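Side-chain contacts in catalase (Bacillus pumilus, PDB 4QOL), which breaks down hydrogen peroxide to water and oxygen at a heme iron, and also shows peroxidase-like reactivity toward phenolic substrates: residues 79-84 with 116-121; 125-130 with 214-219; 201-204 with 210-213. All coordinates share one frame; numbering follows the deposited sequence.

Contact 1: residues 79-84 with 116-121; sequences AAFLSE and VKFYTE
Phe81 meets Phe118 and Thr120 with two different parts of its side chain. Its outer carbon CE2 reaches over one face of the Phe118 ring, 3.6 Å from Phe118 CD2 and offset toward the rim. Val116 CG1 covers the opposite face of that ring. The two ring planes are inclined at 37°, with the centroids 4.8 Å apart. Nearer the backbone, Phe81 CB lies 3.8 Å from the methyl CG2 of Thr120. Phe81 CG sits between its own backbone N and carbonyl carbon (chi1 83°), which carries the ring from the 3-10 turn toward strand 113-120. Leu82 CG packs over the centre of one Phe81 face.

A water joins the same two residues. It accepts from Phe81 N at 3.1 Å and donates to Thr120 OG1 at 3.0 Å. Thr120 OG1 also bonds to Gly123 O and Glu122 N. Further out, Ala80 CB touches Glu121 CG at 4.0 Å.

No direct hydrogen bond links the segments. Between them there are apolar contacts and one shared water. The charged tie comes from outside: Lys87 reaches Glu121 in a salt bridge on one side, and Ala80 O and Ser83 OG on the other.

Contact 2: residues 125-130 with 214-219; sequences YDLVGN and VKYHWR. With HEM (protoporphyrin IX containing Fe), chain E.
Leu127 and Tyr216 form the main apolar contact between strands 125-130 and 214-219. Leu127 CD2 lies over one face of the Tyr216 ring in a CH-pi contact, 4.0 Å from the ring centroid and 20° off the normal. The second methyl, Leu127 CD1, lies above the plane but beside the ring, 3.7 Å from Tyr216 CD2. Leu127 CG is turned opposite the backbone N (chi1 180°), which sends both methyls across to the other strand. Leu127 CD2 also comes 4.0 Å from Trp218 NE1.

The polar contacts are fewer. Tyr125 and Tyr216 approach from opposite directions, and their hydroxyl oxygens, Tyr125 OH and Tyr216 OH, are 2.8 Å apart. Any hydrogen bond here is weak, and the proton may go to another acceptor. Tyr216 OH is also bonded by Trp204 NE1, the stronger of its two polar partners. One water adds a second link between the strands. It donates to Leu127 O at 2.9 Å and accepts from Trp218 NE1 at 2.9 Å, in the plane of the indole.

Heme contacts come from the 125-130 strand. Val128 CG1 packs on the porphyrin, and Gly129 O is 3.4 Å from the heme methyl CMD. Asn130 also packs against the heme beside them.

The strand axes pass 9.1 Å apart at 64°, so side chains and water, not backbone ladders, fill the space between them. Crossing strands of a curled antiparallel sheet, with aromatic and aliphatic side chains between them, fit the beta-barrel core of the catalase fold, here with one strand lining the heme pocket.

Contact 3: residues 201-204 with 210-213; sequences TFRW and ETKY
Arg203 lies beside Tyr213 and crosses the Thr211 methyl, and its side chain can be followed outward from the backbone. Arg203 CB lies 3.9 Å from Thr211 CG2. Arg203 CG and CD are each 4.0 Å from Thr211 CG2; the chain is extended from CG to NE. At the tip, Arg203 NH1 is 3.9 Å from the same Thr211 CG2 and donates to a water at 2.9 Å, in the guanidinium plane. That water also bonds to Thr211 OG1, so Thr211 meets the arginine twice, by its methyl directly and by its hydroxyl through the water. NH2 turns to Glu329 in a salt bridge. Arg203 NH2 is 4.1 Å from Tyr213 OH, with the guanidinium and the tyrosine ring nearly perpendicular at 89°.

These residues belong to the beta hairpin of strands 202-205 and 211-220. Arg203 and Tyr213 are a non-hydrogen-bonded antiparallel pair and share one face of the sheet. Trp204 and Lys212 are the next pair, hydrogen-bonded, with side chains on the other face. Trp204 N donates to Lys212 O, almost straight at 173°, and Lys212 N returns a bond to Trp204 O. Thr211 CA also makes a CA-H...O contact to Trp204 O.

Thr201 covers the other end of the Tyr213 side chain. Its methyl CG2 is turned opposite the backbone N and lies 3.5 Å from Tyr213 CD1, also touching CB and CG. Phe202 O comes to the edge of the same ring, in its plane, and takes a CA-H...O contact from Tyr213 CA at 3.3 Å.

How the contacts relate
All three contacts reach one curled antiparallel sheet. Contacts 1 and 2 have centres 13 Å apart and share the hairpin of strands 113-120 and 123-130. They meet where Lys117 NZ bridges to Asp126 OD1 at 2.8 Å and where Phe81 CZ packs on Tyr125 CD2 at 3.6 Å. Contact 3 is nested in the chain loop that contact 2 closes, and both use strand 211-220. Val214 CG1 packs on Trp204 CD1 at 3.5 Å where they join. Contacts 1 and 3 touch through Leu82 CD1 and Trp204 CZ2 at 3.7 Å. Contact 2 alone holds heme-pocket residues. The side chains of Phe202 and Phe118 are about 7 and 13 Å from a heme.

Contact 1: residues 79-84 with 116-121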
loop_
_atom_site.group_PDB
_atom_site.type_symbol
_atom_site.label_atom_id
_atom_site.label_comp_id
_atom_site.label_asym_id
_atom_site.label_seq_id
_atom_site.Cartn_x
_atom_site.Cartn_y
_atom_site.Cartn_z
ATOM N N ALA A 79 30.969 14.862 -17.517
ATOM C CA ALA A 79 30.212 14.990 -16.264
ATOM C C ALA A 79 30.506 16.338 -15.616
ATOM O O ALA A 79 31.657 16.684 -15.292
ATOM C CB ALA A 79 30.548 13.849 -15.336
ATOM N N ALA A 80 29.437 17.090 -15.376
ATOM C CA ALA A 80 29.579 18.436 -14.845
ATOM C C ALA A 80 30.287 18.458 -13.485
ATOM O O ALA A 80 31.170 19.312 -13.259
ATOM C CB ALA A 80 28.214 19.115 -14.756
ATOM N N PHE A 81 29.920 17.543 -12.571
ATOM C CA PHE A 81 30.512 17.581 -11.241
ATOM C C PHE A 81 32.012 17.276 -11.224
ATOM O O PHE A 81 32.682 17.548 -10.215
ATOM C CB PHE A 81 29.737 16.700 -10.198
ATOM C CG PHE A 81 30.103 15.231 -10.220
ATOM C CD1 PHE A 81 29.594 14.377 -11.188
ATOM C CD2 PHE A 81 30.930 14.701 -9.243
ATOM C CE1 PHE A 81 29.903 13.040 -11.177
ATOM C CE2 PHE A 81 31.205 13.346 -9.191
ATOM C CZ PHE A 81 30.718 12.524 -10.193
ATOM N N LEU A 82 32.548 16.734 -12.316
ATOM C CA LEU A 82 34.006 16.425 -12.401
ATOM C C LEU A 82 34.801 17.397 -13.256
ATOM O O LEU A 82 35.957 17.129 -13.604
ATOM C CB LEU A 82 34.205 14.992 -12.904
ATOM C CG LEU A 82 33.576 13.871 -12.032
ATOM C CD1 LEU A 82 33.757 12.495 -12.665
ATOM C CD2 LEU A 82 34.226 13.901 -10.660
ATOM N N SER A 83 34.217 18.527 -13.586
ATOM C CA SER A 83 34.713 19.324 -14.763
ATOM C C SER A 83 35.875 20.223 -14.432
ATOM O O SER A 83 36.560 20.751 -15.343
ATOM C CB SER A 83 33.624 20.175 -15.380
ATOM O OG SER A 83 33.080 21.129 -14.452
ATOM N N GLU A 84 36.073 20.498 -13.167
ATOM C CA GLU A 84 37.175 21.366 -12.858
ATOM C C GLU A 84 37.698 21.199 -11.462
ATOM O O GLU A 84 36.954 20.877 -10.491
ATOM C CB GLU A 84 36.854 22.823 -13.164
ATOM C CG GLU A 84 35.545 23.431 -12.732
ATOM C CD GLU A 84 35.586 25.014 -12.780
ATOM O OE1 GLU A 84 36.497 25.602 -13.478
ATOM O OE2 GLU A 84 34.724 25.721 -12.145
ATOM N N VAL A 116 26.755 6.286 -2.674
ATOM C CA VAL A 116 26.971 7.697 -2.685
ATOM C C VAL A 116 26.060 8.412 -3.684
ATOM O O VAL A 116 26.026 8.065 -4.874
ATOM C CB VAL A 116 28.447 8.000 -3.067
ATOM C CG1 VAL A 116 28.717 9.517 -3.017
ATOM C CG2 VAL A 116 29.405 7.236 -2.140
ATOM N N LYS A 117 25.329 9.391 -3.176
ATOM C CA LYS A 117 24.435 10.220 -3.995
ATOM C C LYS A 117 25.110 11.606 -4.099
ATOM O O LYS A 117 25.314 12.247 -3.072
ATOM C CB LYS A 117 23.072 10.330 -3.303
ATOM C CG LYS A 117 22.040 11.257 -3.942
ATOM C CD LYS A 117 20.690 11.294 -3.213
ATOM C CE LYS A 117 20.005 9.951 -3.147
ATOM N NZ LYS A 117 19.757 9.263 -4.458
ATOM N N PHE A 118 25.513 11.964 -5.313
ATOM C CA PHE A 118 26.076 13.263 -5.633
ATOM C C PHE A 118 24.946 14.188 -6.161
ATOM O O PHE A 118 24.300 13.896 -7.182
ATOM C CB PHE A 118 27.108 13.119 -6.732
ATOM C CG PHE A 118 28.287 12.234 -6.428
ATOM C CD1 PHE A 118 28.274 10.905 -6.666
ATOM C CD2 PHE A 118 29.495 12.813 -6.018
ATOM C CE1 PHE A 118 29.386 10.118 -6.510
ATOM C CE2 PHE A 118 30.602 12.001 -5.764
ATOM C CZ PHE A 118 30.564 10.658 -6.025
ATOM N N TYR A 119 24.744 15.326 -5.492
ATOM C CA TYR A 119 23.702 16.279 -5.854
ATOM C C TYR A 119 24.205 17.282 -6.905
ATOM O O TYR A 119 24.519 18.433 -6.602
ATOM C CB TYR A 119 23.165 16.960 -4.626
ATOM C CG TYR A 119 22.508 16.067 -3.596
ATOM C CD1 TYR A 119 21.145 15.708 -3.702
ATOM C CD2 TYR A 119 23.200 15.678 -2.484
ATOM C CE1 TYR A 119 20.538 14.909 -2.729
ATOM C CE2 TYR A 119 22.591 14.908 -1.517
ATOM C CZ TYR A 119 21.268 14.545 -1.646
ATOM O OH TYR A 119 20.664 13.798 -0.611
ATOM N N THR A 120 24.313 16.827 -8.152
ATOM C CA THR A 120 25.032 17.622 -9.164
ATOM C C THR A 120 24.124 18.678 -9.796
ATOM O O THR A 120 22.892 18.590 -9.718
ATOM C CB THR A 120 25.722 16.782 -10.301
ATOM O OG1 THR A 120 24.883 16.619 -11.444
ATOM C CG2 THR A 120 26.158 15.383 -9.759
ATOM N N GLU A 121 24.756 19.601 -10.523
ATOM C CA GLU A 121 24.006 20.639 -11.227
ATOM C C GLU A 121 23.247 20.113 -12.460
ATOM O O GLU A 121 22.351 20.789 -12.936
ATOM C CB GLU A 121 24.932 21.807 -11.527
ATOM C CG GLU A 121 25.874 21.602 -12.673
ATOM C CD GLU A 121 27.086 22.496 -12.578
ATOM O OE1 GLU A 121 28.019 22.133 -11.880
ATOM O OE2 GLU A 121 27.095 23.532 -13.290
HETATM O O HOH W 1 27.246 16.063 -13.219
#

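Contact 2: residues 125-130 with 214-219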
loop_
_atom_site.group_PDB
_atom_site.type_symbol
_atom_site.label_atom_id
_atom_site.label_comp_id
_atom_site.label_asym_id
_atom_site.label_seq_id
_atom_site.Cartn_x
_atom_site.Cartn_y
_atom_site.Cartn_z
ATOM N N TYR A 125 23.500 12.068 -9.340
ATOM C CA TYR A 125 24.282 10.891 -9.725
ATOM C C TYR A 125 24.499 9.940 -8.556
ATOM O O TYR A 125 25.104 10.303 -7.546
ATOM C CB TYR A 125 25.655 11.333 -10.239
ATOM C CG TYR A 125 26.605 10.221 -10.558
ATOM C CD1 TYR A 125 26.246 9.199 -11.383
ATOM C CD2 TYR A 125 27.916 10.200 -10.044
ATOM C CE1 TYR A 125 27.115 8.168 -11.710
ATOM C CE2 TYR A 125 28.807 9.220 -10.400
ATOM C CZ TYR A 125 28.391 8.170 -11.184
ATOM O OH TYR A 125 29.259 7.129 -11.496
ATOM N N ASP A 126 24.043 8.702 -8.694
ATOM C CA ASP A 126 24.203 7.693 -7.636
ATOM C C ASP A 126 25.259 6.695 -8.039
ATOM O O ASP A 126 25.162 6.078 -9.090
ATOM C CB ASP A 126 22.895 6.888 -7.366
ATOM C CG ASP A 126 21.765 7.669 -6.643
ATOM O OD1 ASP A 126 22.063 8.672 -5.924
ATOM O OD2 ASP A 126 20.606 7.285 -6.857
ATOM N N LEU A 127 26.296 6.553 -7.233
ATOM C CA LEU A 127 27.306 5.492 -7.416
ATOM C C LEU A 127 27.096 4.506 -6.279
ATOM O O LEU A 127 27.488 4.754 -5.145
ATOM C CB LEU A 127 28.733 6.017 -7.409
ATOM C CG LEU A 127 29.878 4.991 -7.583
ATOM C CD1 LEU A 127 29.736 4.239 -8.906
ATOM C CD2 LEU A 127 31.202 5.709 -7.540
ATOM N N VAL A 128 26.419 3.432 -6.626
ATOM C CA VAL A 128 25.899 2.474 -5.635
ATOM C C VAL A 128 26.920 1.337 -5.544
ATOM O O VAL A 128 26.813 0.288 -6.220
ATOM C CB VAL A 128 24.451 1.975 -5.962
ATOM C CG1 VAL A 128 23.931 1.108 -4.808
ATOM C CG2 VAL A 128 23.528 3.150 -6.279
ATOM N N GLY A 129 27.923 1.525 -4.695
ATOM C CA GLY A 129 29.027 0.591 -4.609
ATOM C C GLY A 129 28.945 -0.387 -3.450
ATOM O O GLY A 129 28.047 -0.342 -2.597
ATOM N N ASN A 130 29.972 -1.222 -3.334
ATOM C CA ASN A 130 30.258 -2.038 -2.160
ATOM C C ASN A 130 31.711 -1.855 -1.781
ATOM O O ASN A 130 32.491 -1.343 -2.604
ATOM C CB ASN A 130 30.034 -3.552 -2.453
ATOM C CG ASN A 130 28.623 -4.039 -2.231
ATOM O OD1 ASN A 130 27.779 -3.413 -1.579
ATOM N ND2 ASN A 130 28.382 -5.269 -2.720
ATOM N N VAL A 214 35.492 2.724 -17.429
ATOM C CA VAL A 214 35.985 3.221 -16.181
ATOM C C VAL A 214 35.599 2.292 -15.038
ATOM O O VAL A 214 34.532 1.701 -15.062
ATOM C CB VAL A 214 35.515 4.683 -15.922
ATOM C CG1 VAL A 214 34.017 4.743 -15.737
ATOM C CG2 VAL A 214 36.259 5.326 -14.752
ATOM N N LYS A 215 36.488 2.206 -14.060
ATOM C CA LYS A 215 36.241 1.624 -12.754
ATOM C C LYS A 215 36.563 2.654 -11.685
ATOM O O LYS A 215 37.542 3.409 -11.756
ATOM C CB LYS A 215 37.068 0.326 -12.589
ATOM C CG LYS A 215 36.409 -0.847 -13.260
ATOM C CD LYS A 215 37.040 -2.175 -12.876
ATOM C CE LYS A 215 36.395 -3.305 -13.633
ATOM N NZ LYS A 215 35.076 -3.724 -13.184
ATOM N N TYR A 216 35.710 2.677 -10.664
ATOM C CA TYR A 216 35.850 3.582 -9.521
ATOM C C TYR A 216 36.377 2.856 -8.269
ATOM O O TYR A 216 35.965 1.695 -7.955
ATOM C CB TYR A 216 34.498 4.134 -9.154
ATOM C CG TYR A 216 33.823 5.049 -10.161
ATOM C CD1 TYR A 216 34.121 6.395 -10.221
ATOM C CD2 TYR A 216 32.776 4.574 -10.965
ATOM C CE1 TYR A 216 33.474 7.242 -11.102
ATOM C CE2 TYR A 216 32.086 5.427 -11.812
ATOM C CZ TYR A 216 32.445 6.750 -11.883
ATOM O OH TYR A 216 31.722 7.576 -12.680
ATOM N N HIS A 217 37.188 3.569 -7.497
ATOM C CA HIS A 217 37.747 3.029 -6.265
ATOM C C HIS A 217 37.783 4.110 -5.195
ATOM O O HIS A 217 38.196 5.254 -5.500
ATOM C CB HIS A 217 39.181 2.565 -6.530
ATOM C CG HIS A 217 39.271 1.498 -7.563
ATOM N ND1 HIS A 217 39.107 0.158 -7.264
ATOM C CD2 HIS A 217 39.530 1.562 -8.880
ATOM C CE1 HIS A 217 39.253 -0.556 -8.368
ATOM N NE2 HIS A 217 39.519 0.273 -9.360
ATOM N N TRP A 218 37.331 3.795 -3.982
ATOM C CA TRP A 218 37.410 4.714 -2.862
ATOM C C TRP A 218 38.477 4.186 -1.864
ATOM O O TRP A 218 38.387 3.036 -1.399
ATOM C CB TRP A 218 36.071 4.761 -2.118
ATOM C CG TRP A 218 34.895 5.348 -2.839
ATOM C CD1 TRP A 218 33.777 4.658 -3.326
ATOM C CD2 TRP A 218 34.633 6.741 -3.089
ATOM N NE1 TRP A 218 32.866 5.552 -3.863
ATOM C CE2 TRP A 218 33.351 6.829 -3.704
ATOM C CE3 TRP A 218 35.317 7.936 -2.792
ATOM C CZ2 TRP A 218 32.763 8.056 -4.038
ATOM C CZ3 TRP A 218 34.738 9.166 -3.187
ATOM C CH2 TRP A 218 33.473 9.203 -3.796
ATOM N N ARG A 219 39.443 5.032 -1.532
ATOM C CA ARG A 219 40.510 4.714 -0.562
ATOM C C ARG A 219 40.360 5.522 0.745
ATOM O O ARG A 219 40.399 6.771 0.732
ATOM C CB ARG A 219 41.882 5.005 -1.168
ATOM C CG ARG A 219 42.313 3.798 -1.926
ATOM C CD ARG A 219 43.433 4.056 -2.934
ATOM N NE ARG A 219 44.598 4.741 -2.425
ATOM C CZ ARG A 219 45.660 5.031 -3.190
ATOM N NH1 ARG A 219 45.696 4.666 -4.480
ATOM N NH2 ARG A 219 46.714 5.643 -2.650
HETATM C CHA HEM E . 20.410 -2.265 -2.170
HETATM C CHB HEM E . 19.120 -5.104 -5.885
HETATM C CHC HEM E . 23.942 -5.908 -6.836
HETATM C CHD HEM E . 25.029 -2.497 -3.571
HETATM C C1A HEM E . 19.656 -2.997 -3.074
HETATM C C2A HEM E . 18.227 -3.096 -3.077
HETATM C C3A HEM E . 17.870 -3.891 -4.122
HETATM C C4A HEM E . 19.061 -4.277 -4.765
HETATM C CMA HEM E . 16.528 -4.283 -4.670
HETATM C CAA HEM E . 17.330 -2.389 -2.113
HETATM C CBA HEM E . 17.396 -0.896 -2.496
HETATM C CGA HEM E . 16.411 -0.082 -1.743
HETATM O O1A HEM E . 16.535 1.159 -1.772
HETATM O O2A HEM E . 15.421 -0.607 -1.184
HETATM C C1B HEM E . 20.359 -5.560 -6.417
HETATM C C2B HEM E . 20.420 -6.460 -7.528
HETATM C C3B HEM E . 21.741 -6.711 -7.795
HETATM C C4B HEM E . 22.531 -5.898 -6.859
HETATM C CMB HEM E . 19.216 -7.008 -8.250
HETATM C CAB HEM E . 22.340 -7.534 -8.848
HETATM C CBB HEM E . 21.584 -7.925 -9.877
HETATM C C1C HEM E . 24.658 -5.031 -6.022
HETATM C C2C HEM E . 25.979 -4.704 -6.230
HETATM C C3C HEM E . 26.289 -3.765 -5.296
HETATM C C4C HEM E . 25.129 -3.446 -4.552
HETATM C CMC HEM E . 26.877 -5.382 -7.242
HETATM C CAC HEM E . 27.523 -3.060 -5.206
HETATM C CBC HEM E . 28.231 -2.930 -6.315
HETATM C C1D HEM E . 23.811 -2.190 -2.944
HETATM C C2D HEM E . 23.747 -1.234 -1.838
HETATM C C3D HEM E . 22.482 -1.174 -1.411
HETATM C C4D HEM E . 21.762 -2.097 -2.282
HETATM C CMD HEM E . 24.953 -0.510 -1.315
HETATM C CAD HEM E . 21.912 -0.320 -0.307
HETATM C CBD HEM E . 21.692 1.083 -0.917
HETATM C CGD HEM E . 21.161 1.900 0.224
HETATM O O1D HEM E . 21.983 2.367 1.004
HETATM O O2D HEM E . 19.927 2.104 0.380
HETATM N NA HEM E . 20.175 -3.715 -4.154
HETATM N NB HEM E . 21.631 -5.274 -6.081
HETATM N NC HEM E . 24.121 -4.213 -5.052
HETATM N ND HEM E . 22.605 -2.690 -3.192
HETATM FE FE HEM E . 22.143 -3.932 -4.579
HETATM O O HOH W 2 30.232 4.296 -4.269
#

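Contact 3: residues 201-204 with 210-213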
loop_
_atom_site.group_PDB
_atom_site.type_symbol
_atom_site.label_atom_id
_atom_site.label_comp_id
_atom_site.label_asym_id
_atom_site.label_seq_id
_atom_site.Cartn_x
_atom_site.Cartn_y
_atom_site.Cartn_z
ATOM N N THR A 201 32.335 -1.977 -14.344
ATOM C CA THR A 201 32.779 -1.082 -15.443
ATOM C C THR A 201 31.596 -0.223 -15.852
ATOM O O THR A 201 30.478 -0.711 -16.033
ATOM C CB THR A 201 33.235 -1.915 -16.595
ATOM O OG1 THR A 201 34.315 -2.787 -16.157
ATOM C CG2 THR A 201 33.691 -1.039 -17.750
ATOM N N PHE A 202 31.844 1.088 -15.950
ATOM C CA PHE A 202 30.931 2.004 -16.558
ATOM C C PHE A 202 31.580 2.605 -17.824
ATOM O O PHE A 202 32.723 2.328 -18.134
ATOM C CB PHE A 202 30.610 3.136 -15.560
ATOM C CG PHE A 202 29.846 2.657 -14.373
ATOM C CD1 PHE A 202 28.433 2.543 -14.445
ATOM C CD2 PHE A 202 30.490 2.221 -13.241
ATOM C CE1 PHE A 202 27.720 1.984 -13.342
ATOM C CE2 PHE A 202 29.784 1.702 -12.154
ATOM C CZ PHE A 202 28.434 1.569 -12.211
ATOM N N ARG A 203 30.826 3.419 -18.478
ATOM C CA ARG A 203 31.314 4.152 -19.661
ATOM C C ARG A 203 31.423 5.630 -19.326
ATOM O O ARG A 203 30.419 6.224 -18.854
ATOM C CB ARG A 203 30.352 3.944 -20.822
ATOM C CG ARG A 203 30.401 2.566 -21.456
ATOM C CD ARG A 203 29.469 2.562 -22.703
ATOM N NE ARG A 203 29.673 1.319 -23.406
ATOM C CZ ARG A 203 30.039 1.185 -24.680
ATOM N NH1 ARG A 203 30.128 2.210 -25.517
ATOM N NH2 ARG A 203 30.241 -0.028 -25.119
ATOM N N TRP A 204 32.565 6.243 -19.658
ATOM C CA TRP A 204 32.730 7.680 -19.560
ATOM C C TRP A 204 32.760 8.215 -20.966
ATOM O O TRP A 204 33.456 7.673 -21.817
ATOM C CB TRP A 204 34.003 8.010 -18.805
ATOM C CG TRP A 204 33.838 8.198 -17.373
ATOM C CD1 TRP A 204 32.713 7.891 -16.557
ATOM C CD2 TRP A 204 34.812 8.728 -16.492
ATOM N NE1 TRP A 204 32.976 8.236 -15.260
ATOM C CE2 TRP A 204 34.256 8.721 -15.173
ATOM C CE3 TRP A 204 36.073 9.218 -16.656
ATOM C CZ2 TRP A 204 34.913 9.250 -14.104
ATOM C CZ3 TRP A 204 36.786 9.632 -15.524
ATOM C CH2 TRP A 204 36.186 9.657 -14.280
ATOM N N GLU A 210 33.735 10.649 -27.359
ATOM C CA GLU A 210 34.687 9.564 -27.199
ATOM C C GLU A 210 34.415 8.856 -25.890
ATOM O O GLU A 210 34.182 9.525 -24.880
ATOM C CB GLU A 210 36.144 10.053 -27.235
ATOM C CG GLU A 210 36.499 10.726 -28.559
ATOM C CD GLU A 210 37.671 11.708 -28.518
ATOM O OE1 GLU A 210 38.195 12.142 -27.438
ATOM O OE2 GLU A 210 38.092 12.051 -29.664
ATOM N N THR A 211 34.446 7.537 -25.944
ATOM C CA THR A 211 34.099 6.670 -24.781
ATOM C C THR A 211 35.303 5.894 -24.260
ATOM O O THR A 211 36.111 5.369 -25.051
ATOM C CB THR A 211 33.009 5.649 -25.167
ATOM O OG1 THR A 211 31.849 6.330 -25.630
ATOM C CG2 THR A 211 32.628 4.758 -23.925
ATOM N N LYS A 212 35.438 5.839 -22.921
ATOM C CA LYS A 212 36.392 4.956 -22.257
ATOM C C LYS A 212 35.594 4.159 -21.226
ATOM O O LYS A 212 34.574 4.619 -20.708
ATOM C CB LYS A 212 37.456 5.715 -21.475
ATOM C CG LYS A 212 38.248 6.698 -22.286
ATOM C CD LYS A 212 39.623 6.185 -22.519
ATOM C CE LYS A 212 40.407 7.225 -23.291
ATOM N NZ LYS A 212 41.337 6.506 -24.184
ATOM N N TYR A 213 36.036 2.942 -20.999
ATOM C CA TYR A 213 35.594 2.191 -19.828
ATOM C C TYR A 213 36.276 2.719 -18.562
ATOM O O TYR A 213 37.429 3.091 -18.561
ATOM C CB TYR A 213 35.922 0.726 -19.954
ATOM C CG TYR A 213 35.125 -0.109 -20.945
ATOM C CD1 TYR A 213 33.733 -0.014 -21.059
ATOM C CD2 TYR A 213 35.774 -1.021 -21.748
ATOM C CE1 TYR A 213 33.036 -0.807 -21.939
ATOM C CE2 TYR A 213 35.075 -1.853 -22.587
ATOM C CZ TYR A 213 33.715 -1.737 -22.674
ATOM O OH TYR A 213 33.027 -2.577 -23.485
HETATM O O HOH W 3 29.369 4.970 -25.262
#